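Local atomic coordinates of purine nucleoside phosphorylase (Thermus thermophilus, PDB entry 1ODK), a protein that probably catalyses the phosphate-dependent cleavage of purine nucleosides, releasing the free base and a ribose 1-phosphate. Residues L85-T90 with T196-A201; R16-G21 with V227-V232; V153-A158 with E181-F186. One frame throughout, in Å; residues are numbered along the deposited sequence.

Contact 1: residues L85-T90 with T196-A201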
# COMPACT_ATOMS: atom_id res chain seq x y z
N LEU B 85 -31.30 2.81 9.21
CA LEU B 85 -31.24 2.10 7.94
C LEU B 85 -30.72 0.69 8.09
O LEU B 85 -29.59 0.47 8.54
CB LEU B 85 -30.36 2.87 6.95
CG LEU B 85 -30.72 4.34 6.73
CD1 LEU B 85 -30.16 5.18 7.87
CD2 LEU B 85 -30.15 4.84 5.41
N VAL B 86 -31.54 -0.28 7.69
CA VAL B 86 -31.16 -1.68 7.80
C VAL B 86 -31.09 -2.36 6.44
O VAL B 86 -32.09 -2.50 5.74
CB VAL B 86 -32.15 -2.45 8.71
CG1 VAL B 86 -31.80 -3.94 8.74
CG2 VAL B 86 -32.11 -1.87 10.12
N ARG B 87 -29.88 -2.78 6.08
CA ARG B 87 -29.70 -3.49 4.82
C ARG B 87 -30.26 -4.90 4.96
O ARG B 87 -30.07 -5.56 5.98
CB ARG B 87 -28.21 -3.58 4.45
CG ARG B 87 -27.91 -4.61 3.35
CD ARG B 87 -26.48 -4.51 2.82
NE ARG B 87 -26.03 -5.76 2.20
CZ ARG B 87 -26.55 -6.30 1.11
NH1 ARG B 87 -27.57 -5.71 0.49
NH2 ARG B 87 -26.07 -7.45 0.65
N VAL B 88 -30.99 -5.33 3.94
CA VAL B 88 -31.54 -6.68 3.91
C VAL B 88 -31.13 -7.19 2.54
O VAL B 88 -31.49 -6.62 1.52
CB VAL B 88 -33.08 -6.71 4.05
CG1 VAL B 88 -33.48 -6.35 5.48
CG2 VAL B 88 -33.73 -5.75 3.06
N GLY B 89 -30.35 -8.26 2.52
CA GLY B 89 -29.91 -8.78 1.24
C GLY B 89 -29.48 -10.22 1.30
O GLY B 89 -29.75 -10.93 2.27
N THR B 90 -28.79 -10.64 0.24
CA THR B 90 -28.30 -12.00 0.13
C THR B 90 -26.79 -12.03 0.27
O THR B 90 -26.12 -11.01 0.11
CB THR B 90 -28.68 -12.60 -1.23
OG1 THR B 90 -28.28 -11.69 -2.26
CG2 THR B 90 -30.19 -12.82 -1.31
N THR B 196 -27.29 2.28 11.65
CA THR B 196 -27.37 1.29 10.59
C THR B 196 -27.24 -0.14 11.10
O THR B 196 -26.85 -0.39 12.24
CB THR B 196 -26.27 1.53 9.53
OG1 THR B 196 -24.98 1.34 10.13
CG2 THR B 196 -26.35 2.95 8.98
N GLY B 197 -27.56 -1.08 10.22
CA GLY B 197 -27.47 -2.48 10.55
C GLY B 197 -27.64 -3.28 9.29
O GLY B 197 -28.01 -2.74 8.24
N ALA B 198 -27.35 -4.57 9.36
CA ALA B 198 -27.49 -5.44 8.21
C ALA B 198 -27.78 -6.87 8.60
O ALA B 198 -27.16 -7.42 9.51
CB ALA B 198 -26.21 -5.38 7.35
N ILE B 199 -28.75 -7.47 7.92
CA ILE B 199 -29.08 -8.86 8.14
C ILE B 199 -29.11 -9.45 6.73
O ILE B 199 -29.61 -8.82 5.80
CB ILE B 199 -30.43 -9.03 8.86
CG1 ILE B 199 -30.72 -10.52 9.04
CG2 ILE B 199 -31.54 -8.32 8.09
CD1 ILE B 199 -31.91 -10.80 9.94
N LEU B 200 -28.55 -10.64 6.58
CA LEU B 200 -28.50 -11.27 5.27
C LEU B 200 -29.04 -12.69 5.28
O LEU B 200 -29.06 -13.35 6.31
CB LEU B 200 -27.05 -11.31 4.76
CG LEU B 200 -26.26 -10.01 4.72
CD1 LEU B 200 -24.80 -10.31 4.40
CD2 LEU B 200 -26.86 -9.06 3.68
N ALA B 201 -29.46 -13.14 4.11
CA ALA B 201 -29.94 -14.50 3.93
C ALA B 201 -28.94 -15.15 2.98
O ALA B 201 -28.66 -14.61 1.92
CB ALA B 201 -31.34 -14.49 3.31
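Five backbone hydrogen bonds tie 85-90 to 196-201 as parallel strands, and three have good geometry. I199 N reaches R87 O at 3.0 Å, nearly straight (168°) and in the carbonyl plane. A201 N meets G89 O at 2.9 Å, also in plane. R87 N lies 2.9 Å from G197 O but stands 26° above that carbonyl's plane. The two weak bonds are G197 N to L85 O, 3.1 Å and bent, and G89 N to I199 O, stretched to 3.4 Å. CA-H...O contacts reach carbonyls of the same ladder; V86 CA approaches the G197 O that accepts R87 N.

R87 holds CG anti to its backbone N and stays extended to NE, carrying its guanidinium along its own strand. Salt bridges to E181 and E179 take up its NH2 and NE. L200 CD2 sits over one face of the guanidinium, 3.5 Å from NH2; G89 N lies on the same side, toward the rim. Glycine suits that place because the arginine passes where a side chain would stand. L85, T196 and A198 share this face of the sheet with R87 and L200, and helix 182-192 lies against it.

V86, V88 and I199 point to the other, largely apolar face, under helix 214-233. Here the V88 and I199 side chains cross obliquely, V88 CG1 meeting I199 CG2 at 3.8 Å, beta branching that suits a strand.

Adjacent parallel strands with helices on both faces are the core of the phosphorylase alpha/beta fold; two carboxylates balance R87 and would be expected to keep it protonated.

Contact 2: residues R16-G21 with V227-V232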
# COMPACT_ATOMS: atom_id res chain seq x y z
N ARG B 16 -37.23 5.37 9.49
CA ARG B 16 -36.81 3.97 9.47
C ARG B 16 -36.87 3.46 8.04
O ARG B 16 -37.91 3.54 7.38
CB ARG B 16 -37.72 3.14 10.38
CG ARG B 16 -37.70 3.61 11.82
CD ARG B 16 -38.68 2.84 12.70
NE ARG B 16 -38.55 3.26 14.10
CZ ARG B 16 -38.92 4.46 14.55
NH1 ARG B 16 -38.75 4.75 15.84
NH2 ARG B 16 -39.46 5.34 13.73
N VAL B 17 -35.77 2.89 7.56
CA VAL B 17 -35.70 2.42 6.18
C VAL B 17 -35.03 1.06 6.00
O VAL B 17 -34.01 0.78 6.64
CB VAL B 17 -34.88 3.42 5.32
CG1 VAL B 17 -35.05 3.11 3.84
CG2 VAL B 17 -35.29 4.85 5.65
N LEU B 18 -35.60 0.21 5.14
CA LEU B 18 -34.99 -1.08 4.84
C LEU B 18 -34.28 -0.87 3.50
O LEU B 18 -34.81 -0.17 2.62
CB LEU B 18 -36.04 -2.19 4.68
CG LEU B 18 -36.87 -2.62 5.90
CD1 LEU B 18 -37.42 -4.03 5.65
CD2 LEU B 18 -36.04 -2.60 7.16
N LEU B 19 -33.10 -1.46 3.35
CA LEU B 19 -32.31 -1.31 2.13
C LEU B 19 -32.04 -2.59 1.35
O LEU B 19 -30.97 -3.18 1.48
CB LEU B 19 -30.97 -0.65 2.47
CG LEU B 19 -30.99 0.74 3.11
CD1 LEU B 19 -29.58 1.15 3.52
CD2 LEU B 19 -31.57 1.74 2.13
N PRO B 20 -33.00 -3.05 0.54
CA PRO B 20 -32.70 -4.27 -0.21
C PRO B 20 -31.86 -3.84 -1.42
O PRO B 20 -31.87 -2.67 -1.79
CB PRO B 20 -34.08 -4.79 -0.61
CG PRO B 20 -34.88 -3.52 -0.76
CD PRO B 20 -34.42 -2.68 0.42
N GLY B 21 -31.11 -4.76 -2.02
CA GLY B 21 -30.31 -4.38 -3.18
C GLY B 21 -31.11 -4.47 -4.47
O GLY B 21 -30.94 -3.67 -5.39
N VAL B 227 -37.58 -10.00 10.39
CA VAL B 227 -36.67 -9.67 11.49
C VAL B 227 -36.31 -8.19 11.43
O VAL B 227 -36.35 -7.50 12.45
CB VAL B 227 -35.37 -10.51 11.42
CG1 VAL B 227 -34.35 -9.97 12.41
CG2 VAL B 227 -35.68 -11.97 11.76
N ALA B 228 -35.96 -7.71 10.25
CA ALA B 228 -35.58 -6.31 10.08
C ALA B 228 -36.70 -5.34 10.43
O ALA B 228 -36.47 -4.34 11.11
CB ALA B 228 -35.09 -6.07 8.65
N LEU B 229 -37.92 -5.62 9.97
CA LEU B 229 -39.05 -4.75 10.25
C LEU B 229 -39.30 -4.67 11.75
O LEU B 229 -39.48 -3.59 12.31
CB LEU B 229 -40.31 -5.25 9.52
CG LEU B 229 -40.31 -5.03 8.00
CD1 LEU B 229 -41.42 -5.83 7.35
CD2 LEU B 229 -40.47 -3.55 7.70
N GLU B 230 -39.31 -5.83 12.39
CA GLU B 230 -39.51 -5.90 13.83
C GLU B 230 -38.41 -5.14 14.57
O GLU B 230 -38.67 -4.44 15.55
CB GLU B 230 -39.53 -7.36 14.29
CG GLU B 230 -40.78 -8.10 13.85
CD GLU B 230 -42.03 -7.52 14.46
OE1 GLU B 230 -42.94 -7.11 13.71
OE2 GLU B 230 -42.11 -7.45 15.70
N ALA B 231 -37.19 -5.27 14.08
CA ALA B 231 -36.04 -4.62 14.68
C ALA B 231 -36.07 -3.09 14.61
O ALA B 231 -35.78 -2.41 15.60
CB ALA B 231 -34.74 -5.14 14.05
N VAL B 232 -36.40 -2.54 13.44
CA VAL B 232 -36.41 -1.08 13.31
C VAL B 232 -37.46 -0.41 14.18
O VAL B 232 -37.34 0.77 14.50
CB VAL B 232 -36.62 -0.62 11.84
CG1 VAL B 232 -35.44 -1.06 10.99
CG2 VAL B 232 -37.92 -1.16 11.27
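This is a strand-to-helix contact on one face of the central sheet: strand 16-20 lies under the last helix, 214-233, the two running nearly antiparallel (158°) and the axes of these short segments approaching to 9.2 Å. L18 carries the apolar part. Its CG is anti to the carbonyl carbon, and its two methyls divide three helix residues between them. CD2 faces A228 CB at 3.9 Å and, more loosely, V232 CG1, residues one helical turn apart. CD1 touches L229 CD2 at 3.7 Å, the two leucines crossing at about a right angle. The small A228 lets the helix come close, while L229 bends its tip in from the flank and also meets V58 and F33. Strand 16-20 runs parallel to both 56-61 and 84-93 in this alpha/beta fold, and the helix bridges them: V232 and A228 rest on V86 and V88 of strand 84-93.

R16 stretches out, extended from CG to NE, alongside V232. NE gives a hydrogen bond to V232 O at 2.8 Å, bent at 132°; the oxygen lies in the guanidinium plane, whereas NE stands 35° out of the carbonyl plane. The chain ends at V235, so V232 O has no amide four residues on to receive. Arginine fits because NH1 also salt-bridges the V235 terminal carboxylate, which would be expected to set positive charge near the helix's negative end.

Contact 3: residues V153-A158 with E181-F186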
# COMPACT_ATOMS: atom_id res chain seq x y z
N VAL B 153 -19.01 -10.43 7.94
CA VAL B 153 -19.27 -10.66 6.53
C VAL B 153 -18.13 -9.87 5.90
O VAL B 153 -17.44 -9.12 6.59
CB VAL B 153 -20.64 -10.09 6.03
CG1 VAL B 153 -21.79 -10.83 6.70
CG2 VAL B 153 -20.72 -8.59 6.29
N ALA B 154 -17.91 -10.06 4.61
CA ALA B 154 -16.88 -9.31 3.92
C ALA B 154 -17.58 -8.62 2.76
O ALA B 154 -18.30 -9.27 2.00
CB ALA B 154 -15.78 -10.25 3.40
N SER B 155 -17.40 -7.31 2.65
CA SER B 155 -18.00 -6.53 1.57
C SER B 155 -16.93 -6.40 0.47
O SER B 155 -15.89 -5.77 0.68
CB SER B 155 -18.41 -5.14 2.06
OG SER B 155 -19.34 -5.22 3.13
N GLU B 156 -17.20 -6.99 -0.69
CA GLU B 156 -16.24 -6.95 -1.79
C GLU B 156 -16.76 -6.19 -3.00
O GLU B 156 -17.96 -5.90 -3.09
CB GLU B 156 -15.88 -8.37 -2.21
CG GLU B 156 -17.09 -9.16 -2.68
CD GLU B 156 -16.73 -10.53 -3.18
OE1 GLU B 156 -17.66 -11.30 -3.50
OE2 GLU B 156 -15.52 -10.83 -3.26
N ASP B 157 -15.86 -5.90 -3.93
CA ASP B 157 -16.18 -5.17 -5.16
C ASP B 157 -16.30 -6.08 -6.38
O ASP B 157 -17.18 -5.89 -7.22
CB ASP B 157 -15.09 -4.13 -5.47
CG ASP B 157 -15.27 -2.84 -4.68
OD1 ASP B 157 -14.32 -2.03 -4.67
OD2 ASP B 157 -16.35 -2.64 -4.09
N ALA B 158 -15.40 -7.06 -6.49
CA ALA B 158 -15.38 -7.97 -7.63
C ALA B 158 -16.01 -9.35 -7.37
O ALA B 158 -15.31 -10.31 -7.05
CB ALA B 158 -13.95 -8.14 -8.14
N GLU B 181 -22.25 -4.58 0.16
CA GLU B 181 -22.78 -3.27 0.55
C GLU B 181 -22.55 -2.85 2.00
O GLU B 181 -22.41 -1.66 2.29
CB GLU B 181 -24.29 -3.23 0.27
CG GLU B 181 -24.68 -3.28 -1.21
CD GLU B 181 -24.67 -4.68 -1.81
OE1 GLU B 181 -24.81 -4.78 -3.04
OE2 GLU B 181 -24.54 -5.68 -1.06
N ALA B 182 -22.54 -3.82 2.90
CA ALA B 182 -22.41 -3.55 4.33
C ALA B 182 -21.33 -2.59 4.81
O ALA B 182 -21.61 -1.67 5.59
CB ALA B 182 -22.29 -4.87 5.09
N SER B 183 -20.09 -2.79 4.38
CA SER B 183 -19.00 -1.92 4.83
C SER B 183 -19.29 -0.42 4.66
O SER B 183 -19.11 0.36 5.59
CB SER B 183 -17.71 -2.29 4.09
OG SER B 183 -17.84 -2.04 2.71
N ALA B 184 -19.76 -0.03 3.48
CA ALA B 184 -20.05 1.39 3.21
C ALA B 184 -21.21 1.92 4.06
O ALA B 184 -21.16 3.05 4.55
CB ALA B 184 -20.36 1.60 1.71
N LEU B 185 -22.24 1.11 4.22
CA LEU B 185 -23.39 1.51 5.03
C LEU B 185 -22.92 1.77 6.46
O LEU B 185 -23.25 2.80 7.05
CB LEU B 185 -24.44 0.41 5.03
CG LEU B 185 -25.65 0.59 5.95
CD1 LEU B 185 -26.50 1.78 5.49
CD2 LEU B 185 -26.47 -0.70 5.94
N PHE B 186 -22.15 0.84 7.01
CA PHE B 186 -21.65 0.95 8.37
C PHE B 186 -20.79 2.20 8.54
O PHE B 186 -20.96 2.96 9.49
CB PHE B 186 -20.85 -0.30 8.75
CG PHE B 186 -21.70 -1.55 8.92
CD1 PHE B 186 -21.10 -2.80 9.04
CD2 PHE B 186 -23.09 -1.47 8.95
CE1 PHE B 186 -21.87 -3.95 9.20
CE2 PHE B 186 -23.87 -2.61 9.11
CZ PHE B 186 -23.26 -3.86 9.24
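S155 and S183 face each other where strand 153-156 meets the first turn of helix 182-186, the two running almost at right angles (95°). The S155 hydroxyl, anti to its own carbonyl carbon (chi1 -59°), points at the helix start and accepts a hydrogen bond from S183 N at 2.8 Å, close to straight at 160°. S183 is the second residue of the helix, so this amide has no carbonyl one turn earlier within the helix; the serine oxygen serves instead. S155 OG is also bonded to E179 OE2, consistent with the hydroxyl giving its proton to that carboxylate.

S183 OG lies instead between its backbone N and carbonyl carbon, the crowded position. It therefore passes beside S155 CB, 3.2 Å away, and bonds to D113 OD2 rather than to its fellow serine. The small serine side chains suit so close an approach. A182 comes in next to them, its CB 3.6 Å from S155 OG, and V153 CG2 lies 4.2 Å from A182 CB.

E181, at the N-cap position, has its CB pointing away from the strand; its OE2 forms a salt bridge with R87 NH2 and its OE1 accepts G66 N. E179 OE1 takes the amides of E181 and A182, so acceptors gather round the positive end of the helix.

Strand 152-156 lies between the parallel strands 108-112 and 175-179, with A109 under S155 and A182. The helix is bordered by T67 and V74 of helix 67-79, and beyond the strand Q118 of a neighbouring subunit bonds to E156, D157 and A158.

Along the chain the contacts are nested: contact 3 falls inside the loop closed by contact 1, which falls inside the one closed by contact 2. All reach the same mixed sheet. Contact 1 lies near the chain's centre, about 7 Å between centres from contact 2 and 11 Å from contact 3; the latter two are 17 Å apart, on opposite sides of the chain's centre. Strands 16-20 and 84-93 are sheet neighbours, linking contacts 1 and 2, while R87 and E181 join contacts 1 and 3. Helices 182-192 and 214-233 cover opposite faces of strands 84-93 and 195-205, giving the layered alpha/beta core of this phosphorylase.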